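Local coordinates for IPT/TIG domain-containing protein BACOVA_02650 (Bacteroides ovatus, PDB 5E7H), which binds polysaccharide at the cell surface, probably capturing xyloglucan before its import into the periplasm for degradation, at residues Y134-W145 with S231-P241. Residues are numbered along the deposited sequence; the frame is centred on the assembly and turned at random.
Sequences YWWKQSYSNAQW and STHIGVYATNP
The carbonyl oxygen of Ile234 is gripped twice: Ser141 N donates to Ile234 O at 2.8 Å, nearly along the C=O axis, and a water adds a second bond while also donating to Ser139 O and accepting from Ser141 OG. The two strands, 136-142 and 233-240, are neighbours in a five-stranded antiparallel sheet of the xyloglucan-binding domain, running side by side at 162°, and they illustrate how a regular backbone pairing is finished by unlike side chains on its two faces. On one face Tyr140 meets His233 obliquely, the planes inclined by 32°, with His233 CD2 over one face of the phenol ring, toward its rim. Tyr140 holds CG anti to its own nitrogen (chi1 -175°), which swings the ring across the neighbouring strand, and its hydroxyl bonds Glu183. The imidazole is fixed at both nitrogens, by Glu183 N at ND1 and by Tyr237 OH, 3.0 Å from His233 NE2. With an alanine at position Tyr140, the imidazole is likely to lose the ring packed on it, and Glu183 OE2 its hydroxyl partner. Farther along, Gln138 CB sits 3.5 Å from Tyr237 CD2, and the same tyrosine ring meets Trp135 CZ3. From the other face, Ile234 CG2 reaches Ala143 CB beyond the strand end, and Ala238 CB meets Trp136 CE3. At the far end of the pairing, Ala143 N reaches Thr232 O at 2.7 Å, and Thr232 OG1 donates to Asn142 OD1 from above the amide plane. The indole of Trp145, with Ala143 CB over one face, points NE1 at Ser231 O, 2.9 Å away in the plane of the ring.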
loop_
_atom_site.group_PDB
_atom_site.type_symbol
_atom_site.label_atom_id
_atom_site.label_comp_id
_atom_site.label_asym_id
_atom_site.label_seq_id
_atom_site.Cartn_x
_atom_site.Cartn_y
_atom_site.Cartn_z
ATOM N N TYR A 134 15.376 -20.709 4.890
ATOM C CA TYR A 134 14.096 -20.558 5.574
ATOM C C TYR A 134 14.149 -19.570 6.745
ATOM O O TYR A 134 13.207 -19.471 7.536
ATOM C CB TYR A 134 13.617 -21.930 6.027
ATOM C CG TYR A 134 13.527 -22.895 4.868
ATOM C CD1 TYR A 134 12.540 -22.752 3.900
ATOM C CD2 TYR A 134 14.449 -23.907 4.717
ATOM C CE1 TYR A 134 12.470 -23.616 2.818
ATOM C CE2 TYR A 134 14.384 -24.784 3.643
ATOM C CZ TYR A 134 13.394 -24.626 2.694
ATOM O OH TYR A 134 13.324 -25.487 1.625
ATOM N N TRP A 135 15.237 -18.818 6.845
ATOM C CA TRP A 135 15.329 -17.728 7.812
ATOM C C TRP A 135 16.405 -16.770 7.331
ATOM O O TRP A 135 17.588 -17.103 7.346
ATOM C CB TRP A 135 15.650 -18.250 9.228
ATOM C CG TRP A 135 15.709 -17.134 10.241
ATOM C CD1 TRP A 135 16.827 -16.549 10.749
ATOM C CD2 TRP A 135 14.596 -16.459 10.841
ATOM N NE1 TRP A 135 16.485 -15.548 11.629
ATOM C CE2 TRP A 135 15.120 -15.477 11.706
ATOM C CE3 TRP A 135 13.215 -16.589 10.728
ATOM C CZ2 TRP A 135 14.303 -14.638 12.465
ATOM C CZ3 TRP A 135 12.398 -15.739 11.479
ATOM C CH2 TRP A 135 12.956 -14.777 12.333
ATOM N N TRP A 136 15.984 -15.597 6.879
ATOM C CA TRP A 136 16.907 -14.673 6.233
ATOM C C TRP A 136 16.723 -13.262 6.780
ATOM O O TRP A 136 17.348 -12.927 7.799
ATOM C CB TRP A 136 16.734 -14.735 4.717
ATOM C CG TRP A 136 17.635 -13.786 3.986
ATOM C CD1 TRP A 136 18.973 -13.616 4.163
ATOM C CD2 TRP A 136 17.241 -12.871 2.972
ATOM N NE1 TRP A 136 19.439 -12.635 3.313
ATOM C CE2 TRP A 136 18.395 -12.168 2.568
ATOM C CE3 TRP A 136 16.017 -12.563 2.374
ATOM C CZ2 TRP A 136 18.362 -11.182 1.580
ATOM C CZ3 TRP A 136 15.987 -11.583 1.391
ATOM C CH2 TRP A 136 17.153 -10.903 1.012
ATOM N N LYS A 137 15.853 -12.461 6.172
ATOM C CA LYS A 137 15.674 -11.073 6.585
ATOM C C LYS A 137 14.232 -10.840 6.956
ATOM O O LYS A 137 13.314 -11.439 6.380
ATOM C CB LYS A 137 16.140 -10.092 5.485
ATOM C CG LYS A 137 17.662 -10.048 5.384
ATOM C CD LYS A 137 18.220 -8.918 4.533
ATOM C CE LYS A 137 19.742 -8.971 4.587
ATOM N NZ LYS A 137 20.344 -7.794 3.900
ATOM N N GLN A 138 14.023 -9.972 7.941
ATOM C CA GLN A 138 12.685 -9.786 8.485
ATOM C C GLN A 138 12.621 -8.552 9.371
ATOM O O GLN A 138 13.648 -8.028 9.805
ATOM C CB GLN A 138 12.267 -11.037 9.284
ATOM C CG GLN A 138 13.117 -11.324 10.539
ATOM C CD GLN A 138 14.540 -11.772 10.256
ATOM O OE1 GLN A 138 15.501 -11.217 10.802
ATOM N NE2 GLN A 138 14.686 -12.833 9.476
ATOM N N SER A 139 11.405 -8.102 9.635
ATOM C CA SER A 139 11.147 -7.105 10.665
ATOM C C SER A 139 10.000 -7.564 11.543
ATOM O O SER A 139 8.897 -7.794 11.047
ATOM C CB SER A 139 10.821 -5.761 10.046
ATOM O OG SER A 139 10.367 -4.846 11.030
ATOM N N TYR A 140 10.292 -7.710 12.832
ATOM C CA TYR A 140 9.283 -7.894 13.871
ATOM C C TYR A 140 8.978 -6.503 14.390
ATOM O O TYR A 140 9.851 -5.855 14.970
ATOM C CB TYR A 140 9.802 -8.814 14.976
ATOM C CG TYR A 140 8.790 -9.174 16.053
ATOM C CD1 TYR A 140 8.306 -8.212 16.925
ATOM C CD2 TYR A 140 8.380 -10.486 16.220
ATOM C CE1 TYR A 140 7.394 -8.550 17.925
ATOM C CE2 TYR A 140 7.477 -10.828 17.221
ATOM C CZ TYR A 140 7.003 -9.853 18.057
ATOM O OH TYR A 140 6.094 -10.181 19.053
ATOM N N SER A 141 7.750 -6.041 14.169
ATOM C CA SER A 141 7.360 -4.684 14.534
ATOM C C SER A 141 6.170 -4.665 15.477
ATOM O O SER A 141 5.516 -5.683 15.689
ATOM C CB SER A 141 7.019 -3.868 13.268
ATOM O OG SER A 141 8.165 -3.635 12.473
ATOM N N ASN A 142 5.932 -3.497 16.069
ATOM C CA ASN A 142 4.740 -3.226 16.860
ATOM C C ASN A 142 3.872 -2.291 16.045
ATOM O O ASN A 142 4.325 -1.240 15.593
ATOM C CB ASN A 142 5.077 -2.591 18.208
ATOM C CG ASN A 142 5.437 -3.620 19.266
ATOM O OD1 ASN A 142 4.758 -4.633 19.431
ATOM N ND2 ASN A 142 6.507 -3.365 19.974
ATOM N N ALA A 143 2.645 -2.723 15.800
ATOM C CA ALA A 143 1.666 -1.935 15.094
ATOM C C ALA A 143 0.907 -1.066 16.076
ATOM O O ALA A 143 0.814 -1.369 17.270
ATOM C CB ALA A 143 0.721 -2.842 14.364
ATOM N N GLN A 144 0.331 0.007 15.556
ATOM C CA GLN A 144 -0.695 0.768 16.253
ATOM C C GLN A 144 -2.007 0.450 15.571
ATOM O O GLN A 144 -2.276 0.944 14.477
ATOM C CB GLN A 144 -0.385 2.259 16.200
ATOM C CG GLN A 144 -1.404 3.124 16.900
ATOM C CD GLN A 144 -1.096 4.597 16.750
ATOM O OE1 GLN A 144 -1.982 5.397 16.444
ATOM N NE2 GLN A 144 0.165 4.965 16.955
ATOM N N TRP A 145 -2.803 -0.448 16.157
ATOM C CA TRP A 145 -4.009 -0.896 15.450
ATOM C C TRP A 145 -4.965 0.277 15.283
ATOM O O TRP A 145 -4.964 1.219 16.075
ATOM C CB TRP A 145 -4.694 -2.060 16.188
ATOM C CG TRP A 145 -3.797 -3.270 16.420
ATOM C CD1 TRP A 145 -3.533 -3.834 17.627
ATOM C CD2 TRP A 145 -3.053 -4.037 15.450
ATOM N NE1 TRP A 145 -2.682 -4.899 17.484
ATOM C CE2 TRP A 145 -2.367 -5.049 16.164
ATOM C CE3 TRP A 145 -2.908 -3.994 14.057
ATOM C CZ2 TRP A 145 -1.535 -5.982 15.536
ATOM C CZ3 TRP A 145 -2.082 -4.922 13.438
ATOM C CH2 TRP A 145 -1.400 -5.904 14.186
ATOM N N SER A 231 -2.049 -8.232 21.410
ATOM C CA SER A 231 -0.698 -8.263 20.850
ATOM C C SER A 231 -0.585 -7.227 19.761
ATOM O O SER A 231 -1.475 -7.126 18.915
ATOM C CB SER A 231 -0.380 -9.627 20.273
ATOM O OG SER A 231 0.858 -9.580 19.559
ATOM N N THR A 232 0.480 -6.436 19.782
ATOM C CA THR A 232 0.686 -5.472 18.705
ATOM C C THR A 232 1.685 -5.954 17.660
ATOM O O THR A 232 2.098 -5.182 16.804
ATOM C CB THR A 232 1.124 -4.118 19.245
ATOM O OG1 THR A 232 2.139 -4.296 20.215
ATOM C CG2 THR A 232 -0.059 -3.410 19.917
ATOM N N HIS A 233 2.014 -7.244 17.674
ATOM C CA HIS A 233 2.914 -7.793 16.657
ATOM C C HIS A 233 2.381 -7.702 15.239
ATOM O O HIS A 233 1.276 -8.137 14.944
ATOM C CB HIS A 233 3.207 -9.256 16.976
ATOM C CG HIS A 233 3.913 -9.993 15.885
ATOM N ND1 HIS A 233 3.377 -11.103 15.268
ATOM C CD2 HIS A 233 5.133 -9.805 15.329
ATOM C CE1 HIS A 233 4.234 -11.562 14.377
ATOM N NE2 HIS A 233 5.306 -10.789 14.389
ATOM N N ILE A 234 3.217 -7.161 14.351
ATOM C CA ILE A 234 3.095 -7.406 12.915
ATOM C C ILE A 234 4.503 -7.740 12.458
ATOM O O ILE A 234 5.458 -7.062 12.838
ATOM C CB ILE A 234 2.484 -6.208 12.138
ATOM C CG1 ILE A 234 2.406 -6.518 10.650
ATOM C CG2 ILE A 234 3.280 -4.922 12.390
ATOM C CD1 ILE A 234 1.644 -5.481 9.842
ATOM N N GLY A 235 4.617 -8.776 11.632
ATOM C CA GLY A 235 5.921 -9.246 11.177
ATOM C C GLY A 235 5.911 -9.450 9.680
ATOM O O GLY A 235 4.936 -9.943 9.116
ATOM N N VAL A 236 6.998 -9.040 9.038
ATOM C CA VAL A 236 7.223 -9.242 7.607
ATOM C C VAL A 236 8.523 -10.039 7.474
ATOM O O VAL A 236 9.582 -9.605 7.928
ATOM C CB VAL A 236 7.311 -7.907 6.846
ATOM C CG1 VAL A 236 7.644 -8.118 5.372
ATOM C CG2 VAL A 236 6.000 -7.115 7.002
ATOM N N TYR A 237 8.441 -11.223 6.880
ATOM C CA TYR A 237 9.575 -12.154 6.875
ATOM C C TYR A 237 9.859 -12.618 5.460
ATOM O O TYR A 237 8.963 -13.102 4.778
ATOM C CB TYR A 237 9.308 -13.384 7.748
ATOM C CG TYR A 237 8.820 -13.100 9.146
ATOM C CD1 TYR A 237 7.479 -12.796 9.376
ATOM C CD2 TYR A 237 9.679 -13.164 10.234
ATOM C CE1 TYR A 237 7.022 -12.555 10.637
ATOM C CE2 TYR A 237 9.229 -12.910 11.508
ATOM C CZ TYR A 237 7.893 -12.612 11.701
ATOM O OH TYR A 237 7.426 -12.355 12.973
ATOM N N ALA A 238 11.115 -12.518 5.035
ATOM C CA ALA A 238 11.495 -12.965 3.698
ATOM C C ALA A 238 12.304 -14.257 3.789
ATOM O O ALA A 238 13.207 -14.375 4.611
ATOM C CB ALA A 238 12.313 -11.883 2.975
ATOM N N THR A 239 11.989 -15.214 2.923
ATOM C CA THR A 239 12.730 -16.468 2.818
ATOM C C THR A 239 12.926 -16.783 1.341
ATOM O O THR A 239 12.389 -16.080 0.468
ATOM C CB THR A 239 12.002 -17.639 3.483
ATOM O OG1 THR A 239 10.689 -17.773 2.922
ATOM C CG2 THR A 239 11.911 -17.447 4.985
ATOM N N ASN A 240 13.675 -17.845 1.067
ATOM C CA ASN A 240 13.856 -18.288 -0.300
ATOM C C ASN A 240 13.739 -19.795 -0.446
ATOM O O ASN A 240 14.754 -20.524 -0.421
ATOM C CB ASN A 240 15.211 -17.838 -0.846
ATOM C CG ASN A 240 15.389 -18.228 -2.286
ATOM O OD1 ASN A 240 14.412 -18.552 -2.966
ATOM N ND2 ASN A 240 16.629 -18.216 -2.766
ATOM N N PRO A 241 12.507 -20.280 -0.631
ATOM C CA PRO A 241 12.321 -21.716 -0.846
ATOM C C PRO A 241 12.775 -22.183 -2.232
ATOM O O PRO A 241 12.715 -23.383 -2.510
ATOM C CB PRO A 241 10.805 -21.909 -0.645
ATOM C CG PRO A 241 10.191 -20.592 -0.845
ATOM C CD PRO A 241 11.230 -19.549 -0.495
HETATM O O HOH W 1 13.213 -14.592 7.474
HETATM O O HOH W 2 7.116 -5.765 10.858
#